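Local structure of Alr1585 protein (Nostoc sp., 5C2I) at residues I187-N190 / Q194-E197. The protein is a haem-dependent DyP-type (dye-decolorizing) peroxidase, which probably uses hydrogen peroxide to oxidise dyes and related substrates. The protein carries 1 engineered substitution. Residues are numbered along the deposited sequence; the frame is centred on the assembly and turned at random.
Sequences ILRN and QIIE. With HEM (protoporphyrin IX containing Fe), chain E.
A short antiparallel hairpin, closing one edge of a ferredoxin-like sheet and leading into the haem pocket, brings 187-190 against 194-197, with Arg189 and Ile195 as a non-hydrogen-bonded pair. At the loop end Asn190 and Gln194 are joined by three hydrogen bonds. The backbone N of Asn190 donates to Gln194 O at 3.0 Å, in the carbonyl plane; Asn190 OD1 takes the backbone N of Gln194 at 2.9 Å, the donor standing above the plane of the side-chain carbonyl; and Asn190 ND2 gives a nearly straight bond (169°) to Gln194 OE1 at 2.8 Å. With CG between the backbone N and the carbonyl carbon (chi1 63°), the side-chain amide turns OD1 and ND2 to Gln194. An alanine here would probably leave Gln194 N and OE1 without these mates, though NE2 is also tied to Val308 O and Asp294 O. Further along, Ile196 N meets Leu188 O at 2.9 Å. Ile195 CG1 lies over the guanidinium of Arg189, 3.5 Å from NH1, which also bonds Gly193 O, and touches Ile187 CG2. Glu197 follows directly, its OE1 3.3 Å from the haem methyl CMB and accepting from Phe199 N and Gln261 NE2; the amide pairing is consistent with a well-defined turn just ahead of this pocket residue.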
loop_
_atom_site.group_PDB
_atom_site.type_symbol
_atom_site.label_atom_id
_atom_site.label_comp_id
_atom_site.label_asym_id
_atom_site.label_seq_id
_atom_site.Cartn_x
_atom_site.Cartn_y
_atom_site.Cartn_z
ATOM N N ILE A 187 10.098 -14.130 -3.826
ATOM C CA ILE A 187 9.366 -14.675 -2.686
ATOM C C ILE A 187 7.917 -14.328 -2.843
ATOM O O ILE A 187 7.528 -13.160 -2.898
ATOM C CB ILE A 187 9.883 -14.092 -1.341
ATOM C CG1 ILE A 187 11.380 -14.320 -1.173
ATOM C CG2 ILE A 187 9.122 -14.663 -0.151
ATOM C CD1 ILE A 187 11.863 -15.743 -1.160
ATOM N N LEU A 188 7.105 -15.353 -2.980
ATOM C CA LEU A 188 5.681 -15.244 -3.014
ATOM C C LEU A 188 5.110 -15.181 -1.602
ATOM O O LEU A 188 5.572 -15.889 -0.734
ATOM C CB LEU A 188 5.165 -16.467 -3.763
ATOM C CG LEU A 188 3.784 -16.503 -4.333
ATOM C CD1 LEU A 188 3.627 -15.450 -5.417
ATOM C CD2 LEU A 188 3.581 -17.892 -4.933
ATOM N N ARG A 189 4.171 -14.267 -1.398
ATOM C CA ARG A 189 3.498 -14.078 -0.110
ATOM C C ARG A 189 2.001 -14.041 -0.259
ATOM O O ARG A 189 1.476 -13.661 -1.293
ATOM C CB ARG A 189 3.925 -12.790 0.567
ATOM C CG ARG A 189 5.346 -12.851 1.036
ATOM C CD ARG A 189 5.756 -11.533 1.655
ATOM N NE ARG A 189 7.206 -11.501 1.734
ATOM C CZ ARG A 189 7.936 -11.954 2.732
ATOM N NH1 ARG A 189 7.368 -12.451 3.827
ATOM N NH2 ARG A 189 9.255 -11.851 2.634
ATOM N N ASN A 190 1.308 -14.494 0.771
ATOM C CA ASN A 190 -0.141 -14.415 0.788
ATOM C C ASN A 190 -0.549 -13.085 1.419
ATOM O O ASN A 190 0.300 -12.310 1.865
ATOM C CB ASN A 190 -0.770 -15.623 1.497
ATOM C CG ASN A 190 -0.391 -15.712 2.972
ATOM O OD1 ASN A 190 0.078 -14.750 3.588
ATOM N ND2 ASN A 190 -0.589 -16.901 3.538
ATOM N N GLN A 194 2.593 -14.108 4.831
ATOM C CA GLN A 194 3.365 -15.316 5.020
ATOM C C GLN A 194 4.010 -15.707 3.689
ATOM O O GLN A 194 3.422 -15.494 2.639
ATOM C CB GLN A 194 2.490 -16.476 5.516
ATOM C CG GLN A 194 1.723 -16.221 6.799
ATOM C CD GLN A 194 0.720 -17.325 7.040
ATOM O OE1 GLN A 194 -0.233 -17.490 6.278
ATOM N NE2 GLN A 194 0.949 -18.116 8.082
ATOM N N ILE A 195 5.193 -16.308 3.751
ATOM C CA ILE A 195 5.854 -16.826 2.556
ATOM C C ILE A 195 5.149 -18.107 2.130
ATOM O O ILE A 195 4.991 -19.042 2.934
ATOM C CB ILE A 195 7.334 -17.131 2.802
ATOM C CG1 ILE A 195 8.091 -15.832 3.145
ATOM C CG2 ILE A 195 7.964 -17.864 1.609
ATOM C CD1 ILE A 195 9.532 -16.050 3.549
ATOM N N ILE A 196 4.743 -18.183 0.852
ATOM C CA ILE A 196 3.993 -19.321 0.378
ATOM C C ILE A 196 4.636 -19.896 -0.884
ATOM O O ILE A 196 5.555 -19.306 -1.481
ATOM C CB ILE A 196 2.505 -18.992 0.097
ATOM C CG1 ILE A 196 2.372 -17.817 -0.913
ATOM C CG2 ILE A 196 1.792 -18.650 1.394
ATOM C CD1 ILE A 196 1.004 -17.684 -1.532
ATOM N N GLU A 197 4.159 -21.052 -1.284
ATOM C CA GLU A 197 4.465 -21.589 -2.614
ATOM C C GLU A 197 3.166 -21.430 -3.433
ATOM O O GLU A 197 2.118 -21.070 -2.901
ATOM C CB GLU A 197 4.968 -23.019 -2.504
ATOM C CG GLU A 197 4.084 -23.962 -1.714
ATOM C CD GLU A 197 2.772 -24.264 -2.439
ATOM O OE1 GLU A 197 2.796 -24.500 -3.658
ATOM O OE2 GLU A 197 1.706 -24.233 -1.804
HETATM C CHA HEM E . 7.548 -29.226 3.558
HETATM C CHB HEM E . 5.451 -27.736 -0.521
HETATM C CHC HEM E . 8.754 -30.172 -3.085
HETATM C CHD HEM E . 10.660 -31.837 1.011
HETATM C C1A HEM E . 6.673 -28.623 2.670
HETATM C C2A HEM E . 5.531 -27.853 3.040
HETATM C C3A HEM E . 4.947 -27.438 1.894
HETATM C C4A HEM E . 5.736 -27.925 0.828
HETATM C CMA HEM E . 3.728 -26.569 1.740
HETATM C CAA HEM E . 5.035 -27.536 4.457
HETATM C CBA HEM E . 5.604 -26.296 5.151
HETATM C CGA HEM E . 7.093 -26.457 5.294
HETATM O O1A HEM E . 7.608 -27.101 6.255
HETATM O O2A HEM E . 7.817 -25.946 4.438
HETATM C C1B HEM E . 6.218 -28.249 -1.565
HETATM C C2B HEM E . 5.963 -27.986 -2.956
HETATM C C3B HEM E . 6.890 -28.617 -3.662
HETATM C C4B HEM E . 7.702 -29.342 -2.682
HETATM C CMB HEM E . 4.869 -27.120 -3.471
HETATM C CAB HEM E . 7.166 -28.649 -5.120
HETATM C CBB HEM E . 6.792 -27.682 -5.977
HETATM C C1C HEM E . 9.553 -30.899 -2.187
HETATM C C2C HEM E . 10.499 -31.845 -2.524
HETATM C C3C HEM E . 11.020 -32.332 -1.353
HETATM C C4C HEM E . 10.390 -31.646 -0.309
HETATM C CMC HEM E . 10.952 -32.247 -3.897
HETATM C CAC HEM E . 12.015 -33.382 -1.139
HETATM C CBC HEM E . 12.272 -34.428 -1.885
HETATM C C1D HEM E . 10.001 -31.131 2.015
HETATM C C2D HEM E . 10.372 -31.297 3.417
HETATM C C3D HEM E . 9.487 -30.616 4.132
HETATM C C4D HEM E . 8.601 -29.988 3.127
HETATM C CMD HEM E . 11.521 -32.109 3.991
HETATM C CAD HEM E . 9.486 -30.457 5.625
HETATM C CBD HEM E . 8.757 -31.589 6.358
HETATM C CGD HEM E . 8.846 -31.368 7.833
HETATM O O1D HEM E . 7.782 -31.339 8.446
HETATM O O2D HEM E . 9.959 -31.223 8.445
HETATM N NA HEM E . 6.745 -28.724 1.312
HETATM N NB HEM E . 7.191 -29.100 -1.475
HETATM N NC HEM E . 9.413 -30.845 -0.832
HETATM N ND HEM E . 8.889 -30.404 1.884
HETATM FE FE HEM E . 8.049 -29.800 0.256
HETATM O O HOH W 1 9.559 -28.034 -0.004
#